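Local coordinates for protein LamCAT (Aquimarina, PDB 6JH5) that probably hydrolyses the beta-1,3-glucan laminarin, as a marine bacterial laminarinase of glycoside hydrolase family 16 that carries a bound calcium ion, at residues N213-N216 / N217-P220; G103-I106 / S107-W111; I162-A166 / S167-W171; G15-S18 / D19-F22; G206-W209 / P210-I214. All blocks are in the same frame, centred on the assembly; numbering follows the deposited sequence.

Interaction 1: residues N213-N216 / N217-P220; sequences NIDN and NAFP
Asp215 grips the two residues that follow Asn216 in a tight local turn at the protein surface, within the long loop that leads from strand 197-205 to strand 221-232. The side chain of Asp215 closes an Asx turn: OD1 accepts from Asn217 N at 3.0 Å, met from above the carboxylate plane. CG lies anti to the backbone N (chi1 178°), beside its own carbonyl carbon, which places OD1 within bonding distance of that amide. One residue further on, Ala218 N donates to Asp215 O at 3.1 Å. Two waters brace the turn. One donates to both Asp215 OD1 and Asn217 OD1, whose carboxylate and amide planes stand nearly perpendicular; the other donates to Asn216 O and Phe219 O, 2.7 Å from the latter.

The apolar side of the turn is the ring of Phe219, which meets Ile214 CG2 at its edge, 3.7 Å from CE1, while Asn216 O also approaches the edge at CD1. Ile205 touches both hydrophobic side chains, and Tyr65 and Phe92 pack on the Phe219 ring. Asn216 OD1 is hydrogen-bonded to Tyr65 OH. A cis peptide bond then leads into Pro220. The chemistry is that of a two-sided turn: one aspartate uses a carboxylate oxygen and its carbonyl to bend the chain, leaving the aromatic ring to fasten the bend to the protein.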
loop_
_atom_site.group_PDB
_atom_site.type_symbol
_atom_site.label_atom_id
_atom_site.label_comp_id
_atom_site.label_asym_id
_atom_site.label_seq_id
_atom_site.Cartn_x
_atom_site.Cartn_y
_atom_site.Cartn_z
ATOM N N ASN A 213 4.502 -20.254 -3.021
ATOM C CA ASN A 213 4.868 -21.129 -1.887
ATOM C C ASN A 213 4.290 -20.440 -0.653
ATOM O O ASN A 213 4.816 -19.449 -0.254
ATOM C CB ASN A 213 6.383 -21.259 -1.785
ATOM C CG ASN A 213 6.850 -21.825 -0.463
ATOM O OD1 ASN A 213 6.126 -22.549 0.197
ATOM N ND2 ASN A 213 8.092 -21.569 -0.123
ATOM N N ILE A 214 3.208 -20.980 -0.120
ATOM C CA ILE A 214 2.558 -20.325 1.037
ATOM C C ILE A 214 2.826 -21.122 2.313
ATOM O O ILE A 214 2.611 -22.308 2.289
ATOM C CB ILE A 214 1.044 -20.177 0.802
ATOM C CG1 ILE A 214 0.683 -19.671 -0.602
ATOM C CG2 ILE A 214 0.442 -19.304 1.882
ATOM C CD1 ILE A 214 1.327 -18.371 -1.008
ATOM N N ASP A 215 3.278 -20.417 3.349
ATOM C CA ASP A 215 3.480 -21.054 4.668
ATOM C C ASP A 215 2.091 -21.085 5.289
ATOM O O ASP A 215 1.683 -20.163 5.904
ATOM C CB ASP A 215 4.453 -20.245 5.511
ATOM C CG ASP A 215 4.675 -20.817 6.898
ATOM O OD1 ASP A 215 4.049 -21.803 7.221
ATOM O OD2 ASP A 215 5.480 -20.250 7.588
ATOM N N ASN A 216 1.427 -22.236 5.202
ATOM C CA ASN A 216 0.046 -22.398 5.722
ATOM C C ASN A 216 0.034 -22.452 7.242
ATOM O O ASN A 216 -1.014 -22.370 7.809
ATOM C CB ASN A 216 -0.680 -23.563 5.071
ATOM C CG ASN A 216 -1.015 -23.242 3.634
ATOM O OD1 ASN A 216 -1.480 -22.171 3.337
ATOM N ND2 ASN A 216 -0.695 -24.158 2.750
ATOM N N ASN A 217 1.208 -22.505 7.841
ATOM C CA ASN A 217 1.291 -22.531 9.315
ATOM C C ASN A 217 1.464 -21.108 9.848
ATOM O O ASN A 217 1.661 -20.960 11.025
ATOM C CB ASN A 217 2.404 -23.449 9.808
ATOM C CG ASN A 217 2.038 -24.906 9.682
ATOM O OD1 ASN A 217 2.781 -25.695 9.127
ATOM N ND2 ASN A 217 0.884 -25.261 10.164
ATOM N N ALA A 218 1.375 -20.120 8.964
ATOM C CA ALA A 218 1.487 -18.711 9.392
ATOM C C ALA A 218 0.095 -18.074 9.543
ATOM O O ALA A 218 0.025 -16.900 9.781
ATOM C CB ALA A 218 2.322 -17.970 8.390
ATOM N N PHE A 219 -0.964 -18.866 9.426
ATOM C CA PHE A 219 -2.351 -18.349 9.506
ATOM C C PHE A 219 -2.968 -18.701 10.853
ATOM O O PHE A 219 -2.778 -19.796 11.288
ATOM C CB PHE A 219 -3.182 -18.858 8.331
ATOM C CG PHE A 219 -2.673 -18.355 7.010
ATOM C CD1 PHE A 219 -1.721 -19.049 6.299
ATOM C CD2 PHE A 219 -3.141 -17.172 6.491
ATOM C CE1 PHE A 219 -1.242 -18.561 5.099
ATOM C CE2 PHE A 219 -2.664 -16.688 5.289
ATOM C CZ PHE A 219 -1.720 -17.388 4.592
ATOM N N PRO A 220 -3.732 -17.805 11.498
ATOM C CA PRO A 220 -3.987 -16.447 11.011
ATOM C C PRO A 220 -2.816 -15.463 11.160
ATOM O O PRO A 220 -2.084 -15.558 12.073
ATOM C CB PRO A 220 -5.189 -16.014 11.861
ATOM C CG PRO A 220 -4.947 -16.718 13.159
ATOM C CD PRO A 220 -4.463 -18.086 12.721
HETATM O O HOH W 1 4.639 -24.538 6.949
HETATM O O HOH W 2 -2.171 -22.223 10.395
#

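Interaction 2: residues G103-I106 / S107-W111; sequences GDNI and SSVGW
Asn105 O is the chief acceptor here, taking the backbone N-H of both Ser108 and Val109 as the chain winds into the short helix 106-109. The Val109 N bond (2.9 Å to Asn105 O) is nearly straight at 171°, whereas Ser108 N reaches the same oxygen at a more bent 151°. Next along, Ile106 O receives Gly110 N at 2.9 Å in a bond that is bent further still. The amide of Ile106 is satisfied too, by Gly103 O at 3.1 Å, which closes a type I beta turn.

The polar side-chain ends look outside the segment: Asn105 ND2 bonds to Glu192 OE1, Asp104 OD2 to Ser77 OG, and Trp111 NE1 to Glu116 OE1. Asn105 occupies the N-cap position yet makes no capping bond with its side chain. Instead, CG sits between the backbone N and the carbonyl carbon (chi1 69°), which sets the amide against Val109, whose CG2 lies 3.7 Å from Asn105 OD1 and 3.8 Å from Asn105 ND2. With an alanine here, Glu192 OE1 would probably lose its amide donor and Val109 CG2 the flat group it rests on. Beyond the helix, Trp111 CB comes back to 4.2 Å from Ile106 CD1.

The motif is a type I turn after strand 95-103 running into a one-turn helix that ends at Val109, with Gly110 leaving it at positive phi: a surface connection of the family 16 beta sandwich that returns the chain toward strand 116-118.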
loop_
_atom_site.group_PDB
_atom_site.type_symbol
_atom_site.label_atom_id
_atom_site.label_comp_id
_atom_site.label_asym_id
_atom_site.label_seq_id
_atom_site.Cartn_x
_atom_site.Cartn_y
_atom_site.Cartn_z
ATOM N N GLY A 103 -3.662 6.892 -8.473
ATOM C CA GLY A 103 -4.269 8.141 -8.924
ATOM C C GLY A 103 -5.784 8.024 -8.905
ATOM O O GLY A 103 -6.301 7.048 -9.363
ATOM N N ASP A 104 -6.457 9.113 -8.558
ATOM C CA ASP A 104 -7.936 9.179 -8.531
ATOM C C ASP A 104 -8.483 8.929 -9.936
ATOM O O ASP A 104 -9.580 8.454 -10.053
ATOM C CB ASP A 104 -8.411 10.592 -8.209
ATOM C CG ASP A 104 -8.637 10.868 -6.740
ATOM O OD1 ASP A 104 -8.466 9.948 -5.937
ATOM O OD2 ASP A 104 -8.962 12.000 -6.434
ATOM N N ASN A 105 -7.671 9.152 -10.957
ATOM C CA ASN A 105 -8.174 9.039 -12.348
ATOM C C ASN A 105 -8.051 7.623 -12.902
ATOM O O ASN A 105 -8.303 7.419 -14.070
ATOM C CB ASN A 105 -7.610 10.103 -13.280
ATOM C CG ASN A 105 -6.145 9.895 -13.539
ATOM O OD1 ASN A 105 -5.533 9.070 -12.912
ATOM N ND2 ASN A 105 -5.603 10.646 -14.463
ATOM N N ILE A 106 -7.867 6.644 -12.036
ATOM C CA ILE A 106 -7.817 5.226 -12.487
ATOM C C ILE A 106 -9.155 4.877 -13.155
ATOM O O ILE A 106 -9.182 4.106 -14.049
ATOM C CB ILE A 106 -7.499 4.258 -11.331
ATOM C CG1 ILE A 106 -7.360 2.832 -11.852
ATOM C CG2 ILE A 106 -8.512 4.320 -10.207
ATOM C CD1 ILE A 106 -6.793 1.899 -10.820
ATOM N N SER A 107 -10.223 5.487 -12.680
ATOM C CA SER A 107 -11.577 5.221 -13.221
ATOM C C SER A 107 -11.690 5.686 -14.686
ATOM O O SER A 107 -12.571 5.207 -15.367
ATOM C CB SER A 107 -12.645 5.782 -12.321
ATOM O OG SER A 107 -12.471 7.162 -12.085
ATOM N N SER A 108 -10.847 6.612 -15.126
ATOM C CA SER A 108 -10.940 7.073 -16.532
ATOM C C SER A 108 -9.739 6.681 -17.392
ATOM O O SER A 108 -9.937 6.479 -18.558
ATOM C CB SER A 108 -11.220 8.538 -16.641
ATOM O OG SER A 108 -10.237 9.309 -16.022
ATOM N N VAL A 109 -8.537 6.615 -16.831
ATOM C CA VAL A 109 -7.362 6.263 -17.676
ATOM C C VAL A 109 -6.863 4.845 -17.398
ATOM O O VAL A 109 -5.977 4.404 -18.078
ATOM C CB VAL A 109 -6.242 7.297 -17.501
ATOM C CG1 VAL A 109 -6.716 8.687 -17.875
ATOM C CG2 VAL A 109 -5.637 7.263 -16.103
ATOM N N GLY A 110 -7.337 4.221 -16.334
ATOM C CA GLY A 110 -6.920 2.856 -15.990
ATOM C C GLY A 110 -5.542 2.795 -15.339
ATOM O O GLY A 110 -4.957 3.817 -15.114
ATOM N N TRP A 111 -5.089 1.574 -15.113
ATOM C CA TRP A 111 -3.751 1.271 -14.558
ATOM C C TRP A 111 -2.897 0.687 -15.695
ATOM O O TRP A 111 -3.382 -0.176 -16.397
ATOM C CB TRP A 111 -3.848 0.323 -13.347
ATOM C CG TRP A 111 -2.527 0.092 -12.688
ATOM C CD1 TRP A 111 -2.030 0.755 -11.607
ATOM C CD2 TRP A 111 -1.494 -0.804 -13.117
ATOM N NE1 TRP A 111 -0.774 0.315 -11.320
ATOM C CE2 TRP A 111 -0.418 -0.639 -12.230
ATOM C CE3 TRP A 111 -1.367 -1.723 -14.158
ATOM C CZ2 TRP A 111 0.764 -1.342 -12.372
ATOM C CZ3 TRP A 111 -0.199 -2.414 -14.294
ATOM C CH2 TRP A 111 0.845 -2.244 -13.400
#

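Interaction 3: residues I162-A166 / S167-W171; sequences IEWDA and SVIKW
Trp171 carries two isoleucine methyls over one face of its indole: Ile162 CG2, which makes a CH-pi contact 3.7 Å from the centroid of the five-membered ring and 16° off its normal, and Ile169 CG2, offset toward the rim. The His179 ring also meets this indole, and Trp171 NE1 donates to Asp118 O. Trp164 is placed differently. Val168 O lies at its edge, near the ring plane, and Ile169 CG1 comes obliquely to 3.6 Å from Trp164 CD1, the two side chains running alongside and pointing the same way. Tyr80 and Phe197 meet Trp164 edge-to-face, while Trp164 NE1 is held by Phe193 O.

Ile162, Trp164, Ile169 and Trp171 all leave the same face of two antiparallel strands whose short axes run at 169° to each other. Ile162 and Ile169 touch through their CG2 atoms at 4.2 Å, Ile162 resting on Trp171 and Ile169 on Trp164. Glu163 and Lys170 form the hydrogen-bonded pair, with both N...O distances 2.9 Å (Glu163 N to Lys170 O, and Lys170 N to Glu163 O). Their side chains share the other face without their charged atoms touching.

At the bend, Asp165 N bonds to Val168 O. With CG between the backbone N and the carbonyl carbon (chi1 74°), Asp165 OD1 reaches two amides, Ser167 N (2.8 Å) from above the carboxylate plane and Val168 N (2.9 Å) nearly along the C-O axis. An Asx turn therefore shapes a tight beta hairpin, strands 158-164 and 168-173, whose aromatic face packs into the family 16 sandwich against strands 116-118 and 128-136.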
loop_
_atom_site.group_PDB
_atom_site.type_symbol
_atom_site.label_atom_id
_atom_site.label_comp_id
_atom_site.label_asym_id
_atom_site.label_seq_id
_atom_site.Cartn_x
_atom_site.Cartn_y
_atom_site.Cartn_z
ATOM N N ILE A 162 6.312 8.782 2.640
ATOM C CA ILE A 162 6.754 9.475 1.408
ATOM C C ILE A 162 6.599 10.971 1.637
ATOM O O ILE A 162 5.756 11.340 2.365
ATOM C CB ILE A 162 6.016 9.079 0.116
ATOM C CG1 ILE A 162 4.501 9.217 0.233
ATOM C CG2 ILE A 162 6.464 7.703 -0.343
ATOM C CD1 ILE A 162 3.788 9.328 -1.079
ATOM N N GLU A 163 7.489 11.727 1.024
ATOM C CA GLU A 163 7.353 13.193 0.912
ATOM C C GLU A 163 7.218 13.419 -0.587
ATOM O O GLU A 163 8.028 12.957 -1.297
ATOM C CB GLU A 163 8.507 13.943 1.563
ATOM C CG GLU A 163 8.491 13.843 3.070
ATOM C CD GLU A 163 9.637 14.603 3.693
ATOM O OE1 GLU A 163 10.316 15.279 2.968
ATOM O OE2 GLU A 163 9.835 14.457 4.856
ATOM N N TRP A 164 6.161 14.097 -0.982
ATOM C CA TRP A 164 5.849 14.246 -2.413
ATOM C C TRP A 164 5.535 15.709 -2.704
ATOM O O TRP A 164 4.759 16.275 -2.023
ATOM C CB TRP A 164 4.669 13.318 -2.676
ATOM C CG TRP A 164 3.890 13.444 -3.942
ATOM C CD1 TRP A 164 4.322 13.767 -5.190
ATOM C CD2 TRP A 164 2.493 13.165 -4.065
ATOM N NE1 TRP A 164 3.287 13.709 -6.076
ATOM C CE2 TRP A 164 2.154 13.362 -5.410
ATOM C CE3 TRP A 164 1.505 12.781 -3.163
ATOM C CZ2 TRP A 164 0.855 13.183 -5.861
ATOM C CZ3 TRP A 164 0.228 12.612 -3.612
ATOM C CH2 TRP A 164 -0.091 12.818 -4.942
ATOM N N ASP A 165 6.194 16.238 -3.704
ATOM C CA ASP A 165 5.923 17.612 -4.165
ATOM C C ASP A 165 5.955 17.612 -5.690
ATOM O O ASP A 165 6.099 16.609 -6.280
ATOM C CB ASP A 165 6.776 18.672 -3.474
ATOM C CG ASP A 165 8.230 18.748 -3.904
ATOM O OD1 ASP A 165 8.592 18.089 -4.841
ATOM O OD2 ASP A 165 8.967 19.455 -3.238
ATOM N N ALA A 166 5.874 18.797 -6.272
ATOM C CA ALA A 166 5.839 18.930 -7.742
ATOM C C ALA A 166 7.162 18.501 -8.379
ATOM O O ALA A 166 7.168 18.309 -9.561
ATOM C CB ALA A 166 5.521 20.357 -8.110
ATOM N N SER A 167 8.226 18.415 -7.590
ATOM C CA SER A 167 9.563 18.054 -8.118
ATOM C C SER A 167 9.959 16.620 -7.824
ATOM O O SER A 167 10.728 16.104 -8.570
ATOM C CB SER A 167 10.636 18.879 -7.481
ATOM O OG SER A 167 10.536 20.223 -7.853
ATOM N N VAL A 168 9.505 16.084 -6.709
ATOM C CA VAL A 168 10.086 14.776 -6.323
ATOM C C VAL A 168 9.185 13.957 -5.395
ATOM O O VAL A 168 8.295 14.481 -4.820
ATOM C CB VAL A 168 11.384 15.111 -5.578
ATOM C CG1 VAL A 168 11.094 15.649 -4.184
ATOM C CG2 VAL A 168 12.357 13.969 -5.523
ATOM N N ILE A 169 9.462 12.665 -5.366
ATOM C CA ILE A 169 8.883 11.758 -4.354
ATOM C C ILE A 169 10.085 11.157 -3.632
ATOM O O ILE A 169 10.994 10.750 -4.279
ATOM C CB ILE A 169 8.014 10.656 -4.969
ATOM C CG1 ILE A 169 6.855 11.265 -5.749
ATOM C CG2 ILE A 169 7.532 9.721 -3.864
ATOM C CD1 ILE A 169 6.148 10.286 -6.635
ATOM N N LYS A 170 10.061 11.218 -2.311
ATOM C CA LYS A 170 11.126 10.636 -1.474
ATOM C C LYS A 170 10.494 9.598 -0.537
ATOM O O LYS A 170 9.439 9.850 -0.060
ATOM C CB LYS A 170 11.781 11.734 -0.651
ATOM C CG LYS A 170 12.669 12.677 -1.424
ATOM C CD LYS A 170 13.133 13.790 -0.504
ATOM C CE LYS A 170 14.194 14.679 -1.076
ATOM N NZ LYS A 170 14.810 15.492 -0.009
ATOM N N TRP A 171 11.184 8.490 -0.328
ATOM C CA TRP A 171 10.705 7.366 0.507
ATOM C C TRP A 171 11.592 7.210 1.741
ATOM O O TRP A 171 12.777 7.257 1.628
ATOM C CB TRP A 171 10.732 6.046 -0.261
ATOM C CG TRP A 171 9.674 5.803 -1.292
ATOM C CD1 TRP A 171 8.598 4.978 -1.175
ATOM C CD2 TRP A 171 9.646 6.291 -2.639
ATOM N NE1 TRP A 171 7.884 4.952 -2.333
ATOM C CE2 TRP A 171 8.506 5.746 -3.251
ATOM C CE3 TRP A 171 10.453 7.163 -3.370
ATOM C CZ2 TRP A 171 8.184 6.025 -4.568
ATOM C CZ3 TRP A 171 10.136 7.431 -4.675
ATOM C CH2 TRP A 171 9.006 6.877 -5.262
#

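Interaction 4: residues G15-S18 / D19-F22; sequences GISS and DWVF
Trp20 closes a type I beta turn that starts at Ser17, and an ST turn sits on the same residues just ahead of strand 21-22 in the beta sandwich. Followed outward, its side chain first lays CB 3.9 Å from Ser17 O. CG then comes beside Ile16 CG2, and CD1 meets that methyl at 3.6 Å, the two side chains crossing at about a right angle. CD1 also has Ser17 O and Ser17 OG close by; the carbonyl oxygen lies at the ring edge, in its plane. Further round the five-membered ring, NE1 donates to Asp10 OD2. Met70, Ile199 and Leu201 touch the indole, which is buried.

Ser17 OG is bonded to the same Asp10 oxygen, so one carboxylate holds both the serine and the indole. Lying between the backbone N and the carbonyl carbon (chi1 76°), Ser17 OG is also placed to accept Asp19 N at 3.3 Å, which makes the ST turn. The turn bond itself, Trp20 N to Ser17 O, is weak at 3.3 Å, but a water donates to both Ser17 O and Trp20 O and probably helps hold the bend.

Ile16 also meets Phe22, its CD1 4.1 Å from Phe22 CZ at the ring edge, and Arg41 forms a cation-pi contact with that ring. The calcium ion is about 11 Å from the Ile16 side chain. Asp19 is tied outward by a salt bridge from OD1 to Arg75 and a bond from OD2 to Trp8 NE1, which probably keeps its carboxylate from turning. A second water donates to Asp19 OD1 at 2.9 Å and is hydrogen-bonded to Ser18 OG.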
loop_
_atom_site.group_PDB
_atom_site.type_symbol
_atom_site.label_atom_id
_atom_site.label_comp_id
_atom_site.label_asym_id
_atom_site.label_seq_id
_atom_site.Cartn_x
_atom_site.Cartn_y
_atom_site.Cartn_z
ATOM N N GLY A 15 -12.553 2.577 16.089
ATOM C CA GLY A 15 -13.097 1.910 14.905
ATOM C C GLY A 15 -12.427 2.414 13.647
ATOM O O GLY A 15 -11.504 3.155 13.743
ATOM N N ILE A 16 -12.918 1.943 12.517
ATOM C CA ILE A 16 -12.364 2.332 11.205
ATOM C C ILE A 16 -13.213 3.495 10.723
ATOM O O ILE A 16 -14.395 3.384 10.730
ATOM C CB ILE A 16 -12.423 1.123 10.264
ATOM C CG1 ILE A 16 -11.563 -0.010 10.828
ATOM C CG2 ILE A 16 -11.982 1.540 8.877
ATOM C CD1 ILE A 16 -11.596 -1.258 10.037
ATOM N N SER A 17 -12.567 4.555 10.305
ATOM C CA SER A 17 -13.389 5.697 9.869
ATOM C C SER A 17 -14.137 5.361 8.590
ATOM O O SER A 17 -13.739 4.534 7.829
ATOM C CB SER A 17 -12.569 6.888 9.697
ATOM O OG SER A 17 -11.842 6.814 8.516
ATOM N N SER A 18 -15.120 6.198 8.296
ATOM C CA SER A 18 -15.972 6.045 7.098
ATOM C C SER A 18 -15.233 6.558 5.858
ATOM O O SER A 18 -15.746 6.464 4.779
ATOM C CB SER A 18 -17.254 6.749 7.301
ATOM O OG SER A 18 -17.033 8.123 7.235
ATOM N N ASP A 19 -13.979 6.980 6.041
ATOM C CA ASP A 19 -13.134 7.423 4.904
ATOM C C ASP A 19 -12.615 6.198 4.147
ATOM O O ASP A 19 -12.050 6.364 3.139
ATOM C CB ASP A 19 -12.016 8.366 5.354
ATOM C CG ASP A 19 -12.548 9.643 5.986
ATOM O OD1 ASP A 19 -13.613 10.039 5.618
ATOM O OD2 ASP A 19 -11.895 10.167 6.865
ATOM N N TRP A 20 -12.850 4.999 4.658
ATOM C CA TRP A 20 -12.363 3.770 3.988
ATOM C C TRP A 20 -13.499 2.968 3.340
ATOM O O TRP A 20 -14.502 2.791 3.944
ATOM C CB TRP A 20 -11.613 2.871 4.966
ATOM C CG TRP A 20 -10.426 3.480 5.634
ATOM C CD1 TRP A 20 -10.407 4.074 6.853
ATOM C CD2 TRP A 20 -9.071 3.506 5.154
ATOM N NE1 TRP A 20 -9.147 4.476 7.168
ATOM C CE2 TRP A 20 -8.308 4.141 6.148
ATOM C CE3 TRP A 20 -8.432 3.056 3.996
ATOM C CZ2 TRP A 20 -6.945 4.349 6.016
ATOM C CZ3 TRP A 20 -7.084 3.266 3.863
ATOM C CH2 TRP A 20 -6.360 3.900 4.863
ATOM N N VAL A 21 -13.236 2.522 2.117
ATOM C CA VAL A 21 -14.102 1.661 1.265
ATOM C C VAL A 21 -13.384 0.309 1.142
ATOM O O VAL A 21 -12.199 0.309 1.054
ATOM C CB VAL A 21 -14.283 2.336 -0.112
ATOM C CG1 VAL A 21 -15.107 1.497 -1.051
ATOM C CG2 VAL A 21 -14.915 3.698 0.059
ATOM N N PHE A 22 -14.124 -0.786 1.085
ATOM C CA PHE A 22 -13.484 -2.119 1.090
ATOM C C PHE A 22 -13.704 -2.891 -0.200
ATOM O O PHE A 22 -14.759 -2.831 -0.749
ATOM C CB PHE A 22 -14.015 -2.940 2.265
ATOM C CG PHE A 22 -13.580 -2.416 3.607
ATOM C CD1 PHE A 22 -14.174 -1.301 4.164
ATOM C CD2 PHE A 22 -12.558 -3.027 4.302
ATOM C CE1 PHE A 22 -13.770 -0.818 5.391
ATOM C CE2 PHE A 22 -12.157 -2.539 5.528
ATOM C CZ PHE A 22 -12.753 -1.431 6.060
HETATM O O HOH W 3 -15.234 2.382 6.672
HETATM O O HOH W 4 -15.521 10.281 7.764
#

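Interaction 5: residues G206-W209 / P210-I214; sequences GGNW and PGFNI
Gly211 N donates to Gly207 O at 2.8 Å, and this backbone bond closes an alpha turn spanning five residues; a return bond from Gly207 N to Gly211 O is weak. Gly206, Gly207 and Gly211 all have positive phi, and a side chain at Gly207 or Gly211 would jam against the preceding carbonyl.

Among the aromatic contacts, Gly207 O lies over one face of the Phe212 ring, 3.5 Å above its plane, and Asn208 OD1 sits at the ring edge, in plane, while bonding to Asn34 ND2.

The proline ring packs on backbone, Pro210 CG lying 3.7 Å from Gly206 C and CD beside Gly207 O. Replacing this proline by a glycine would probably open a gap against Gly206 and free the chain to turn ahead of the Gly211 bond. Of the apolar contacts, Trp209 CB meets Pro210 CD at 3.4 Å, and Ile214 CD1 touches Gly206 CA at 3.9 Å.

This glycine-rich loop leaves strand 197-205 toward strand 221-232; Gly206 is backbone hydrogen-bonded to Gly94, and the Trp209 ring meets Trp96 of strand 95-103 at a steep angle and His130 of strand 128-136 edge-to-face.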
loop_
_atom_site.group_PDB
_atom_site.type_symbol
_atom_site.label_atom_id
_atom_site.label_comp_id
_atom_site.label_asym_id
_atom_site.label_seq_id
_atom_site.Cartn_x
_atom_site.Cartn_y
_atom_site.Cartn_z
ATOM N N GLY A 206 0.162 -14.607 -1.816
ATOM C CA GLY A 206 0.531 -15.163 -3.125
ATOM C C GLY A 206 0.513 -14.128 -4.225
ATOM O O GLY A 206 0.034 -13.060 -4.019
ATOM N N GLY A 207 1.041 -14.511 -5.373
ATOM C CA GLY A 207 1.038 -13.579 -6.498
ATOM C C GLY A 207 2.334 -13.661 -7.258
ATOM O O GLY A 207 3.234 -14.292 -6.817
ATOM N N ASN A 208 2.414 -12.913 -8.334
ATOM C CA ASN A 208 3.610 -13.023 -9.193
ATOM C C ASN A 208 4.877 -12.646 -8.431
ATOM O O ASN A 208 5.835 -13.345 -8.556
ATOM C CB ASN A 208 3.428 -12.207 -10.470
ATOM C CG ASN A 208 2.278 -12.701 -11.321
ATOM O OD1 ASN A 208 2.004 -13.883 -11.371
ATOM N ND2 ASN A 208 1.619 -11.783 -11.986
ATOM N N TRP A 209 4.862 -11.547 -7.692
ATOM C CA TRP A 209 6.116 -11.166 -7.014
ATOM C C TRP A 209 6.474 -12.078 -5.832
ATOM O O TRP A 209 7.557 -12.629 -5.850
ATOM C CB TRP A 209 6.056 -9.689 -6.658
ATOM C CG TRP A 209 7.252 -9.182 -5.925
ATOM C CD1 TRP A 209 8.457 -9.785 -5.739
ATOM C CD2 TRP A 209 7.317 -7.942 -5.223
ATOM N NE1 TRP A 209 9.276 -8.998 -4.978
ATOM C CE2 TRP A 209 8.601 -7.854 -4.654
ATOM C CE3 TRP A 209 6.421 -6.895 -5.052
ATOM C CZ2 TRP A 209 9.002 -6.736 -3.929
ATOM C CZ3 TRP A 209 6.816 -5.804 -4.323
ATOM C CH2 TRP A 209 8.085 -5.728 -3.770
ATOM N N PRO A 210 5.615 -12.306 -4.825
ATOM C CA PRO A 210 5.964 -13.208 -3.728
ATOM C C PRO A 210 6.100 -14.677 -4.133
ATOM O O PRO A 210 6.809 -15.367 -3.539
ATOM C CB PRO A 210 4.841 -13.067 -2.696
ATOM C CG PRO A 210 3.686 -12.476 -3.463
ATOM C CD PRO A 210 4.293 -11.698 -4.609
ATOM N N GLY A 211 5.352 -15.080 -5.146
ATOM C CA GLY A 211 5.346 -16.496 -5.508
ATOM C C GLY A 211 4.173 -17.241 -4.893
ATOM O O GLY A 211 3.332 -16.632 -4.273
ATOM N N PHE A 212 4.153 -18.546 -5.106
ATOM C CA PHE A 212 3.005 -19.391 -4.724
ATOM C C PHE A 212 3.356 -20.427 -3.662
ATOM O O PHE A 212 2.575 -21.299 -3.460
ATOM C CB PHE A 212 2.373 -19.930 -6.004
ATOM C CG PHE A 212 2.009 -18.816 -6.952
ATOM C CD1 PHE A 212 0.816 -18.146 -6.817
ATOM C CD2 PHE A 212 2.864 -18.413 -7.952
ATOM C CE1 PHE A 212 0.487 -17.101 -7.659
ATOM C CE2 PHE A 212 2.537 -17.364 -8.789
ATOM C CZ PHE A 212 1.343 -16.718 -8.650
ATOM N N ASN A 213 4.502 -20.254 -3.021
ATOM C CA ASN A 213 4.868 -21.129 -1.887
ATOM C C ASN A 213 4.290 -20.440 -0.653
ATOM O O ASN A 213 4.816 -19.449 -0.254
ATOM C CB ASN A 213 6.383 -21.259 -1.785
ATOM C CG ASN A 213 6.850 -21.825 -0.463
ATOM O OD1 ASN A 213 6.126 -22.549 0.197
ATOM N ND2 ASN A 213 8.092 -21.569 -0.123
ATOM N N ILE A 214 3.208 -20.980 -0.120
ATOM C CA ILE A 214 2.558 -20.325 1.037
ATOM C C ILE A 214 2.826 -21.122 2.313
ATOM O O ILE A 214 2.611 -22.308 2.289
ATOM C CB ILE A 214 1.044 -20.177 0.802
ATOM C CG1 ILE A 214 0.683 -19.671 -0.602
ATOM C CG2 ILE A 214 0.442 -19.304 1.882
ATOM C CD1 ILE A 214 1.327 -18.371 -1.008
#

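Interactions 1 and 5 form one continuous loop: they share Asn213 and Ile214, and their centres are 12 Å apart. Interactions 2 and 3 lie across the molecule from interaction 1, with centres 34 and 36 Å away, yet only about 7 Å separates their own nearest atoms. Both reach strand 116-118, through Glu116 and Asp118, in the stretch where family 16 relatives carry their catalytic signature; they therefore probably flank the active site. Interaction 4 stands apart on the calcium side, the Ile16 side chain about 11 Å from the ion that Glu11, Gly49 and Asp226 bind, and its nearest atoms are about 10 Å from interaction 2 and 18 Å from interaction 5.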